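Local atomic coordinates of tyrosinase (Burkholderia thailandensis, PDB entry 5ZRD), a protein that oxidises monophenols to catechols and on to quinones at a pair of copper ions, with efficient catechol production at acidic pH. Residues 92-97 with 318-323; 114-119 with 323-328; 425-430 with 501-506. All coordinates share one frame; numbering follows the deposited sequence.

Contact 1: residues 92-97 with 318-323. With CU (copper (II) ion), chain K; CU (copper (II) ion), chain J; O (oxygen atom), chain L.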
loop_
_atom_site.group_PDB
_atom_site.type_symbol
_atom_site.label_atom_id
_atom_site.label_comp_id
_atom_site.label_asym_id
_atom_site.label_seq_id
_atom_site.Cartn_x
_atom_site.Cartn_y
_atom_site.Cartn_z
ATOM N N THR A 92 -19.965 -28.071 6.743
ATOM C CA THR A 92 -19.419 -28.904 5.706
ATOM C C THR A 92 -17.890 -28.824 5.700
ATOM O O THR A 92 -17.222 -29.772 5.370
ATOM C CB THR A 92 -19.964 -28.470 4.339
ATOM O OG1 THR A 92 -19.867 -27.054 4.158
ATOM C CG2 THR A 92 -21.397 -28.884 4.184
ATOM N N TRP A 93 -17.352 -27.654 5.989
ATOM C CA TRP A 93 -15.905 -27.519 6.019
ATOM C C TRP A 93 -15.367 -28.394 7.133
ATOM O O TRP A 93 -14.387 -29.110 6.898
ATOM C CB TRP A 93 -15.427 -26.077 6.180
ATOM C CG TRP A 93 -13.944 -25.972 6.057
ATOM C CD1 TRP A 93 -13.237 -25.796 4.903
ATOM C CD2 TRP A 93 -12.976 -26.122 7.113
ATOM N NE1 TRP A 93 -11.897 -25.781 5.176
ATOM C CE2 TRP A 93 -11.703 -26.009 6.516
ATOM C CE3 TRP A 93 -13.058 -26.353 8.489
ATOM C CZ2 TRP A 93 -10.525 -26.113 7.243
ATOM C CZ3 TRP A 93 -11.891 -26.456 9.211
ATOM C CH2 TRP A 93 -10.644 -26.328 8.593
ATOM N N HIS A 94 -15.982 -28.295 8.318
ATOM C CA HIS A 94 -15.477 -29.072 9.450
ATOM C C HIS A 94 -15.745 -30.552 9.211
ATOM O O HIS A 94 -14.982 -31.352 9.682
ATOM C CB HIS A 94 -16.039 -28.615 10.791
ATOM C CG HIS A 94 -15.493 -27.300 11.174
ATOM N ND1 HIS A 94 -15.953 -26.170 10.615
ATOM C CD2 HIS A 94 -14.481 -26.949 12.001
ATOM C CE1 HIS A 94 -15.253 -25.145 11.071
ATOM N NE2 HIS A 94 -14.359 -25.595 11.951
ATOM N N ARG A 95 -16.794 -30.898 8.463
ATOM C CA ARG A 95 -17.041 -32.299 8.125
ATOM C C ARG A 95 -15.823 -32.855 7.388
ATOM O O ARG A 95 -15.362 -33.948 7.713
ATOM C CB ARG A 95 -18.309 -32.460 7.274
ATOM C CG ARG A 95 -18.576 -33.866 6.736
ATOM C CD ARG A 95 -20.021 -34.012 6.286
ATOM N NE ARG A 95 -20.913 -34.191 7.422
ATOM C CZ ARG A 95 -22.237 -34.247 7.375
ATOM N NH1 ARG A 95 -22.861 -34.196 6.210
ATOM N NH2 ARG A 95 -22.916 -34.413 8.502
ATOM N N MET A 96 -15.336 -32.111 6.410
ATOM C CA MET A 96 -14.246 -32.572 5.630
ATOM C C MET A 96 -12.960 -32.548 6.469
ATOM O O MET A 96 -12.087 -33.446 6.329
ATOM C CB MET A 96 -14.080 -31.734 4.368
ATOM C CG MET A 96 -15.178 -31.993 3.359
ATOM S SD MET A 96 -15.428 -33.755 3.027
ATOM C CE MET A 96 -13.740 -34.192 2.597
ATOM N N TYR A 97 -12.854 -31.563 7.362
ATOM C CA TYR A 97 -11.648 -31.436 8.189
ATOM C C TYR A 97 -11.487 -32.697 9.015
ATOM O O TYR A 97 -10.390 -33.270 9.079
ATOM C CB TYR A 97 -11.698 -30.198 9.083
ATOM C CG TYR A 97 -10.437 -29.814 9.822
ATOM C CD1 TYR A 97 -9.171 -30.215 9.417
ATOM C CD2 TYR A 97 -10.514 -28.979 10.918
ATOM C CE1 TYR A 97 -8.020 -29.811 10.081
ATOM C CE2 TYR A 97 -9.381 -28.530 11.566
ATOM C CZ TYR A 97 -8.132 -28.954 11.153
ATOM O OH TYR A 97 -7.035 -28.530 11.825
ATOM N N PHE A 318 -12.242 -34.660 18.484
ATOM C CA PHE A 318 -13.276 -35.446 19.179
ATOM C C PHE A 318 -14.570 -34.620 19.304
ATOM O O PHE A 318 -15.695 -35.126 19.183
ATOM C CB PHE A 318 -12.739 -35.881 20.548
ATOM C CG PHE A 318 -11.670 -36.934 20.413
ATOM C CD1 PHE A 318 -10.357 -36.577 20.170
ATOM C CD2 PHE A 318 -11.996 -38.272 20.412
ATOM C CE1 PHE A 318 -9.393 -37.543 19.969
ATOM C CE2 PHE A 318 -11.016 -39.237 20.246
ATOM C CZ PHE A 318 -9.719 -38.872 20.022
ATOM N N HIS A 319 -14.384 -33.337 19.584
ATOM C CA HIS A 319 -15.452 -32.382 19.706
ATOM C C HIS A 319 -16.148 -32.172 18.356
ATOM O O HIS A 319 -17.371 -32.220 18.268
ATOM C CB HIS A 319 -14.895 -31.054 20.212
ATOM C CG HIS A 319 -15.786 -29.893 19.957
ATOM N ND1 HIS A 319 -17.035 -29.785 20.514
ATOM C CD2 HIS A 319 -15.607 -28.793 19.205
ATOM C CE1 HIS A 319 -17.573 -28.640 20.148
ATOM N NE2 HIS A 319 -16.726 -28.034 19.307
ATOM N N HIS A 320 -15.349 -31.883 17.349
ATOM C CA HIS A 320 -15.855 -31.626 16.040
ATOM C C HIS A 320 -16.444 -32.876 15.399
ATOM O O HIS A 320 -17.274 -32.733 14.514
ATOM C CB HIS A 320 -14.812 -30.988 15.133
ATOM C CG HIS A 320 -14.972 -29.505 15.106
ATOM N ND1 HIS A 320 -15.936 -28.900 14.355
ATOM C CD2 HIS A 320 -14.345 -28.529 15.790
ATOM C CE1 HIS A 320 -15.890 -27.608 14.556
ATOM N NE2 HIS A 320 -14.905 -27.356 15.404
ATOM N N CYS A 321 -16.108 -34.059 15.877
ATOM C CA CYS A 321 -16.768 -35.260 15.370
ATOM C C CYS A 321 -18.181 -35.313 15.979
ATOM O O CYS A 321 -19.177 -35.697 15.324
ATOM C CB CYS A 321 -15.901 -36.489 15.638
ATOM S SG CYS A 321 -16.573 -38.063 15.036
ATOM N N ASN A 322 -18.293 -34.819 17.212
ATOM C CA ASN A 322 -19.625 -34.710 17.799
ATOM C C ASN A 322 -20.456 -33.621 17.098
ATOM O O ASN A 322 -21.628 -33.781 16.937
ATOM C CB ASN A 322 -19.575 -34.445 19.300
ATOM C CG ASN A 322 -20.935 -34.663 19.914
ATOM O OD1 ASN A 322 -21.483 -35.776 19.823
ATOM N ND2 ASN A 322 -21.477 -33.605 20.505
ATOM N N VAL A 323 -19.858 -32.520 16.702
ATOM C CA VAL A 323 -20.578 -31.476 16.032
ATOM C C VAL A 323 -21.067 -32.013 14.678
ATOM O O VAL A 323 -22.141 -31.648 14.175
ATOM C CB VAL A 323 -19.681 -30.236 15.877
ATOM C CG1 VAL A 323 -20.305 -29.169 15.001
ATOM C CG2 VAL A 323 -19.346 -29.665 17.238
HETATM CU CU CU K . -14.718 -25.865 16.516
HETATM CU CU CU J . -13.155 -24.197 13.080
HETATM O O O L . -14.169 -24.129 15.338
#
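A single oxygen atom links His94 to His320 through their metals, bound at 2.2 Å to the copper of chain K and at 2.5 Å to the copper of chain J. This is the type 3 dicopper centre of the tyrosinases, in which helix 90-108 and helix 315-334 each supply one ligand. His320 NE2 holds the copper of chain K at 1.9 Å, and His277 and His281 complete its set of histidines. On the other metal, His94 NE2 coordinates the copper of chain J at 2.2 Å, joined by His57 and His85. The two imidazoles are nearly parallel (11°) but offset, so that only the rim of His94 lies over a face of His320. A chi1 of -70° keeps His94 CG beside its own backbone N, and chi2 then turns ND1 to Phe90 O one turn earlier; this hydrogen bond fixes the rotation of the ring and presents NE2 to the metal. Trp93 covers one face of that imidazole, its CE3 standing over the centre. The bridging oxygen sits differently toward the two ligands: oblique to the His94 ring, but near the plane of the His320 ring, at its edge, 3.3 Å from His320 NE2.

Contact 2: residues 114-119 with 323-328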
loop_
_atom_site.group_PDB
_atom_site.type_symbol
_atom_site.label_atom_id
_atom_site.label_comp_id
_atom_site.label_asym_id
_atom_site.label_seq_id
_atom_site.Cartn_x
_atom_site.Cartn_y
_atom_site.Cartn_z
ATOM N N MET A 114 -12.560 -42.310 13.497
ATOM C CA MET A 114 -12.469 -41.239 14.454
ATOM C C MET A 114 -13.754 -41.232 15.281
ATOM O O MET A 114 -14.818 -41.017 14.737
ATOM C CB MET A 114 -12.302 -39.902 13.725
ATOM C CG MET A 114 -12.177 -38.711 14.656
ATOM S SD MET A 114 -10.684 -38.758 15.683
ATOM C CE MET A 114 -11.309 -37.949 17.155
ATOM N N PRO A 115 -13.658 -41.477 16.588
ATOM C CA PRO A 115 -14.868 -41.471 17.385
ATOM C C PRO A 115 -15.252 -40.043 17.776
ATOM O O PRO A 115 -14.502 -39.106 17.458
ATOM C CB PRO A 115 -14.520 -42.250 18.661
ATOM C CG PRO A 115 -13.043 -42.028 18.821
ATOM C CD PRO A 115 -12.489 -41.785 17.428
ATOM N N PHE A 116 -16.385 -39.927 18.468
ATOM C CA PHE A 116 -16.926 -38.635 18.879
ATOM C C PHE A 116 -16.984 -38.583 20.410
ATOM O O PHE A 116 -17.332 -39.548 21.085
ATOM C CB PHE A 116 -18.299 -38.345 18.259
ATOM C CG PHE A 116 -19.385 -39.362 18.513
ATOM C CD1 PHE A 116 -19.578 -40.425 17.639
ATOM C CD2 PHE A 116 -20.245 -39.236 19.591
ATOM C CE1 PHE A 116 -20.580 -41.364 17.856
ATOM C CE2 PHE A 116 -21.255 -40.168 19.804
ATOM C CZ PHE A 116 -21.414 -41.239 18.941
ATOM N N TRP A 117 -16.616 -37.440 20.955
ATOM C CA TRP A 117 -16.947 -37.150 22.345
ATOM C C TRP A 117 -18.411 -36.761 22.399
ATOM O O TRP A 117 -18.775 -35.677 21.970
ATOM C CB TRP A 117 -16.076 -36.035 22.931
ATOM C CG TRP A 117 -16.560 -35.530 24.253
ATOM C CD1 TRP A 117 -17.285 -36.197 25.199
ATOM C CD2 TRP A 117 -16.297 -34.238 24.796
ATOM N NE1 TRP A 117 -17.524 -35.389 26.277
ATOM C CE2 TRP A 117 -16.889 -34.198 26.079
ATOM C CE3 TRP A 117 -15.597 -33.129 24.338
ATOM C CZ2 TRP A 117 -16.856 -33.056 26.879
ATOM C CZ3 TRP A 117 -15.566 -32.006 25.129
ATOM C CH2 TRP A 117 -16.174 -31.973 26.387
ATOM N N ASP A 118 -19.216 -37.674 22.909
ATOM C CA ASP A 118 -20.624 -37.427 23.095
ATOM C C ASP A 118 -20.853 -36.459 24.263
ATOM O O ASP A 118 -21.002 -36.884 25.408
ATOM C CB ASP A 118 -21.404 -38.735 23.304
ATOM C CG ASP A 118 -22.916 -38.532 23.150
ATOM O OD1 ASP A 118 -23.413 -37.367 23.229
ATOM O OD2 ASP A 118 -23.602 -39.542 22.967
ATOM N N GLU A 119 -20.964 -35.177 23.909
ATOM C CA GLU A 119 -20.898 -34.040 24.862
ATOM C C GLU A 119 -22.169 -33.934 25.712
ATOM O O GLU A 119 -22.152 -33.263 26.767
ATOM C CB GLU A 119 -20.712 -32.722 24.097
ATOM C CG GLU A 119 -19.351 -32.587 23.445
ATOM C CD GLU A 119 -19.258 -31.673 22.232
ATOM O OE1 GLU A 119 -18.134 -31.285 21.913
ATOM O OE2 GLU A 119 -20.303 -31.344 21.600
ATOM N N VAL A 323 -19.858 -32.520 16.702
ATOM C CA VAL A 323 -20.578 -31.476 16.032
ATOM C C VAL A 323 -21.067 -32.013 14.678
ATOM O O VAL A 323 -22.141 -31.648 14.175
ATOM C CB VAL A 323 -19.681 -30.236 15.877
ATOM C CG1 VAL A 323 -20.305 -29.169 15.001
ATOM C CG2 VAL A 323 -19.346 -29.665 17.238
ATOM N N ASP A 324 -20.258 -32.877 14.078
ATOM C CA ASP A 324 -20.586 -33.440 12.766
ATOM C C ASP A 324 -21.718 -34.428 12.924
ATOM O O ASP A 324 -22.578 -34.510 12.076
ATOM C CB ASP A 324 -19.375 -34.150 12.168
ATOM C CG ASP A 324 -19.550 -34.466 10.702
ATOM O OD1 ASP A 324 -19.830 -33.502 9.948
ATOM O OD2 ASP A 324 -19.369 -35.669 10.325
ATOM N N ARG A 325 -21.712 -35.171 14.025
ATOM C CA ARG A 325 -22.804 -36.080 14.322
ATOM C C ARG A 325 -24.124 -35.313 14.498
ATOM O O ARG A 325 -25.197 -35.750 14.016
ATOM C CB ARG A 325 -22.464 -36.869 15.580
ATOM C CG ARG A 325 -23.440 -37.972 15.915
ATOM C CD ARG A 325 -23.065 -38.615 17.247
ATOM N NE ARG A 325 -23.227 -37.740 18.399
ATOM C CZ ARG A 325 -24.349 -37.598 19.086
ATOM N NH1 ARG A 325 -25.401 -38.315 18.739
ATOM N NH2 ARG A 325 -24.416 -36.761 20.123
ATOM N N MET A 326 -24.058 -34.168 15.165
ATOM C CA MET A 326 -25.262 -33.317 15.355
ATOM C C MET A 326 -25.732 -32.802 13.986
ATOM O O MET A 326 -26.913 -32.794 13.694
ATOM C CB MET A 326 -24.967 -32.150 16.299
ATOM C CG MET A 326 -24.714 -32.570 17.739
ATOM S SD MET A 326 -26.252 -33.013 18.601
ATOM C CE MET A 326 -26.297 -34.773 18.354
ATOM N N PHE A 327 -24.806 -32.389 13.154
ATOM C CA PHE A 327 -25.134 -32.003 11.783
ATOM C C PHE A 327 -25.852 -33.164 11.077
ATOM O O PHE A 327 -26.837 -32.955 10.383
ATOM C CB PHE A 327 -23.852 -31.575 11.074
ATOM C CG PHE A 327 -23.969 -31.219 9.621
ATOM C CD1 PHE A 327 -25.184 -30.894 9.036
ATOM C CD2 PHE A 327 -22.844 -31.218 8.826
ATOM C CE1 PHE A 327 -25.264 -30.549 7.691
ATOM C CE2 PHE A 327 -22.916 -30.851 7.480
ATOM C CZ PHE A 327 -24.127 -30.494 6.928
ATOM N N TRP A 328 -25.391 -34.390 11.285
ATOM C CA TRP A 328 -25.962 -35.569 10.606
ATOM C C TRP A 328 -27.351 -35.905 11.185
ATOM O O TRP A 328 -28.269 -36.249 10.439
ATOM C CB TRP A 328 -24.991 -36.764 10.700
ATOM C CG TRP A 328 -25.516 -38.020 10.079
ATOM C CD1 TRP A 328 -25.848 -39.172 10.728
ATOM C CD2 TRP A 328 -25.816 -38.242 8.688
ATOM N NE1 TRP A 328 -26.337 -40.089 9.837
ATOM C CE2 TRP A 328 -26.317 -39.556 8.579
ATOM C CE3 TRP A 328 -25.733 -37.463 7.535
ATOM C CZ2 TRP A 328 -26.693 -40.118 7.366
ATOM C CZ3 TRP A 328 -26.104 -38.019 6.329
ATOM C CH2 TRP A 328 -26.568 -39.332 6.248
#
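Arg325 lays the aliphatic part of its side chain on Phe116 and turns its charged end toward Asp118. The first of these is the tight half of the contact. Arg325 CD stands 3.5 Å from the centroid of the Phe116 ring and 11° off the ring normal, a CH-pi contact over the middle of the face, while Arg325 NE comes within 3.4 Å of Phe116 CE2. A bend in the arginine chain at chi3 (67°) brings NE over the same ring. The guanidinium and phenyl planes lie 22° apart. All of this lies in the helical core of the tyrosinase domain: the extended segment 114-119, which follows copper-ligand helix 90-108, passes beside helix 315-334, with Arg325 about a turn and a half past His320. The polar half is looser. Asp118 OD1 approaches Arg325 NH2 to 3.3 Å, but the oxygen stands well off the guanidinium plane, so the attraction in this salt bridge is electrostatic and undirected. The directed hydrogen bonds go to other partners, Arg325 NE to Asn322 OD1 and NH1 to Ser404 O, while Asp118 OD1 is paired with Ser404 OG. Farther out, Glu119 OE2 remains 7.0 Å from Arg325 NH2 and bonds instead with Tyr241 OH.

Contact 3: residues 425-430 with 501-506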
loop_
_atom_site.group_PDB
_atom_site.type_symbol
_atom_site.label_atom_id
_atom_site.label_comp_id
_atom_site.label_asym_id
_atom_site.label_seq_id
_atom_site.Cartn_x
_atom_site.Cartn_y
_atom_site.Cartn_z
ATOM N N LYS A 425 -41.764 -13.803 24.757
ATOM C CA LYS A 425 -41.128 -12.710 24.008
ATOM C C LYS A 425 -39.602 -12.899 23.967
ATOM O O LYS A 425 -39.034 -13.768 24.670
ATOM C CB LYS A 425 -41.410 -11.359 24.669
ATOM C CG LYS A 425 -42.848 -10.906 24.610
ATOM C CD LYS A 425 -43.192 -9.693 25.460
ATOM C CE LYS A 425 -44.264 -8.848 24.805
ATOM N NZ LYS A 425 -44.811 -7.813 25.712
ATOM N N LYS A 426 -38.933 -12.062 23.160
ATOM C CA LYS A 426 -37.506 -12.146 23.101
ATOM C C LYS A 426 -36.881 -10.776 23.321
ATOM O O LYS A 426 -37.468 -9.780 22.980
ATOM C CB LYS A 426 -37.054 -12.818 21.804
ATOM C CG LYS A 426 -37.096 -11.995 20.531
ATOM C CD LYS A 426 -36.545 -12.766 19.326
ATOM C CE LYS A 426 -37.351 -12.484 18.086
ATOM N NZ LYS A 426 -37.145 -13.499 17.030
ATOM N N LEU A 427 -35.668 -10.801 23.882
ATOM C CA LEU A 427 -34.855 -9.607 24.135
ATOM C C LEU A 427 -33.816 -9.460 23.020
ATOM O O LEU A 427 -33.053 -10.390 22.768
ATOM C CB LEU A 427 -34.135 -9.769 25.481
ATOM C CG LEU A 427 -33.359 -8.541 25.950
ATOM C CD1 LEU A 427 -34.292 -7.395 26.317
ATOM C CD2 LEU A 427 -32.474 -8.869 27.144
ATOM N N THR A 428 -33.749 -8.291 22.400
ATOM C CA THR A 428 -32.708 -7.999 21.472
ATOM C C THR A 428 -31.749 -7.013 22.157
ATOM O O THR A 428 -32.158 -5.970 22.644
ATOM C CB THR A 428 -33.270 -7.439 20.153
ATOM O OG1 THR A 428 -34.194 -8.331 19.514
ATOM C CG2 THR A 428 -32.166 -7.115 19.166
ATOM N N VAL A 429 -30.480 -7.367 22.182
ATOM C CA VAL A 429 -29.446 -6.540 22.759
ATOM C C VAL A 429 -28.592 -5.992 21.617
ATOM O O VAL A 429 -28.052 -6.762 20.832
ATOM C CB VAL A 429 -28.561 -7.285 23.784
ATOM C CG1 VAL A 429 -27.573 -6.330 24.451
ATOM C CG2 VAL A 429 -29.390 -7.998 24.842
ATOM N N THR A 430 -28.487 -4.667 21.567
ATOM C CA THR A 430 -27.614 -3.984 20.615
ATOM C C THR A 430 -26.769 -2.950 21.361
ATOM O O THR A 430 -27.265 -1.968 21.836
ATOM C CB THR A 430 -28.399 -3.364 19.447
ATOM O OG1 THR A 430 -29.380 -2.430 19.899
ATOM C CG2 THR A 430 -29.078 -4.415 18.594
ATOM N N ALA A 501 -38.889 -4.867 34.073
ATOM C CA ALA A 501 -37.533 -5.446 34.143
ATOM C C ALA A 501 -36.481 -4.403 33.775
ATOM O O ALA A 501 -36.707 -3.545 32.896
ATOM C CB ALA A 501 -37.428 -6.650 33.242
ATOM N N LYS A 502 -35.382 -4.439 34.534
ATOM C CA LYS A 502 -34.175 -3.696 34.190
ATOM C C LYS A 502 -33.162 -4.730 33.700
ATOM O O LYS A 502 -32.876 -5.700 34.396
ATOM C CB LYS A 502 -33.677 -2.857 35.368
ATOM C CG LYS A 502 -34.594 -1.693 35.761
ATOM C CD LYS A 502 -34.775 -1.518 37.282
ATOM C CE LYS A 502 -35.808 -2.449 37.905
ATOM N NZ LYS A 502 -35.250 -3.249 39.029
ATOM N N PHE A 503 -32.750 -4.563 32.452
ATOM C CA PHE A 503 -31.904 -5.535 31.792
ATOM C C PHE A 503 -30.437 -5.113 31.914
ATOM O O PHE A 503 -30.121 -3.944 31.914
ATOM C CB PHE A 503 -32.290 -5.704 30.318
ATOM C CG PHE A 503 -33.699 -6.164 30.098
ATOM C CD1 PHE A 503 -34.077 -7.451 30.443
ATOM C CD2 PHE A 503 -34.637 -5.309 29.539
ATOM C CE1 PHE A 503 -35.375 -7.871 30.244
ATOM C CE2 PHE A 503 -35.940 -5.728 29.343
ATOM C CZ PHE A 503 -36.306 -7.011 29.692
ATOM N N ARG A 504 -29.551 -6.105 31.943
ATOM C CA ARG A 504 -28.124 -5.852 31.822
ATOM C C ARG A 504 -27.462 -7.051 31.129
ATOM O O ARG A 504 -27.987 -8.160 31.152
ATOM C CB ARG A 504 -27.524 -5.609 33.214
ATOM C CG ARG A 504 -27.538 -6.858 34.076
ATOM C CD ARG A 504 -27.220 -6.580 35.532
ATOM N NE ARG A 504 -25.905 -7.086 35.843
ATOM C CZ ARG A 504 -25.663 -8.292 36.335
ATOM N NH1 ARG A 504 -24.428 -8.768 36.319
ATOM N NH2 ARG A 504 -26.656 -9.013 36.827
ATOM N N VAL A 505 -26.283 -6.824 30.556
ATOM C CA VAL A 505 -25.470 -7.907 30.030
ATOM C C VAL A 505 -24.131 -7.880 30.769
ATOM O O VAL A 505 -23.556 -6.853 30.913
ATOM C CB VAL A 505 -25.242 -7.782 28.512
ATOM C CG1 VAL A 505 -26.520 -7.946 27.726
ATOM C CG2 VAL A 505 -24.568 -6.471 28.151
ATOM N N GLU A 506 -23.666 -9.032 31.195
ATOM C CA GLU A 506 -22.331 -9.248 31.741
ATOM C C GLU A 506 -21.468 -9.762 30.580
ATOM O O GLU A 506 -21.814 -10.775 29.958
ATOM C CB GLU A 506 -22.429 -10.259 32.895
ATOM C CG GLU A 506 -21.113 -10.830 33.411
ATOM C CD GLU A 506 -21.194 -12.101 34.263
ATOM O OE1 GLU A 506 -22.305 -12.691 34.364
ATOM O OE2 GLU A 506 -20.130 -12.523 34.813
#
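Leu427 sets its CD1 methyl squarely over the ring of Phe503, 3.7 Å from the centroid and only 7° off the ring normal. This CH-pi contact touches all six ring carbons at much the same distance, the nearest being Phe503 CE2. The second methyl, Leu427 CD2, leans over the rim of the ring and comes 3.9 Å from Phe503 CD1. The two side chains run antiparallel alongside one another instead of meeting end on, and a Leu427 chi1 of -174°, with CG anti to the backbone N, carries both methyls out over the ring. Here two beta sheets meet through their facing side chains. Strand 426-430 is the middle of a three-stranded antiparallel sheet, between 485-489 and 531-534, and strand 502-509 belongs to a mixed sheet next to 441-450. Two residues on from each partner the spacing is closer, with 8.4 Å between Val429 CA and Val505 CA against 9.2 Å between Leu427 CA and Phe503 CA. The valines meet head-on through their methyls, Val429 CG1 touching Val505 CG1 at 3.8 Å. Val534 and Leu490 extend the apolar surroundings of Phe503. Away from this interface, Arg504 forms a salt bridge with Glu458, and Thr428 bonds to His487 ND1 and packs on Arg344 of the second subunit.

How the contacts relate
Contacts 1 and 2 are neighbours on helix 315-334, with centres 7 Å apart and Val323 in common. Glu119 of contact 2 ties them together through a probable hydrogen bond to Asn322, two residues past the copper ligand His320, with Asn322 ND2 2.8 Å from Glu119 OE2. The salt bridge between Arg95 and Asp324 is a second tie. Contact 2 is therefore a layer behind the metal site: the side chain of Phe116 lies about 13 Å from a copper ion. Contact 3 is remote, its centre 33 Å from either of the others, and its nearest atoms about 21 Å from contact 1. Its mixed sheet nevertheless includes strand 456-466, just before Leu467 of the oxygen pocket.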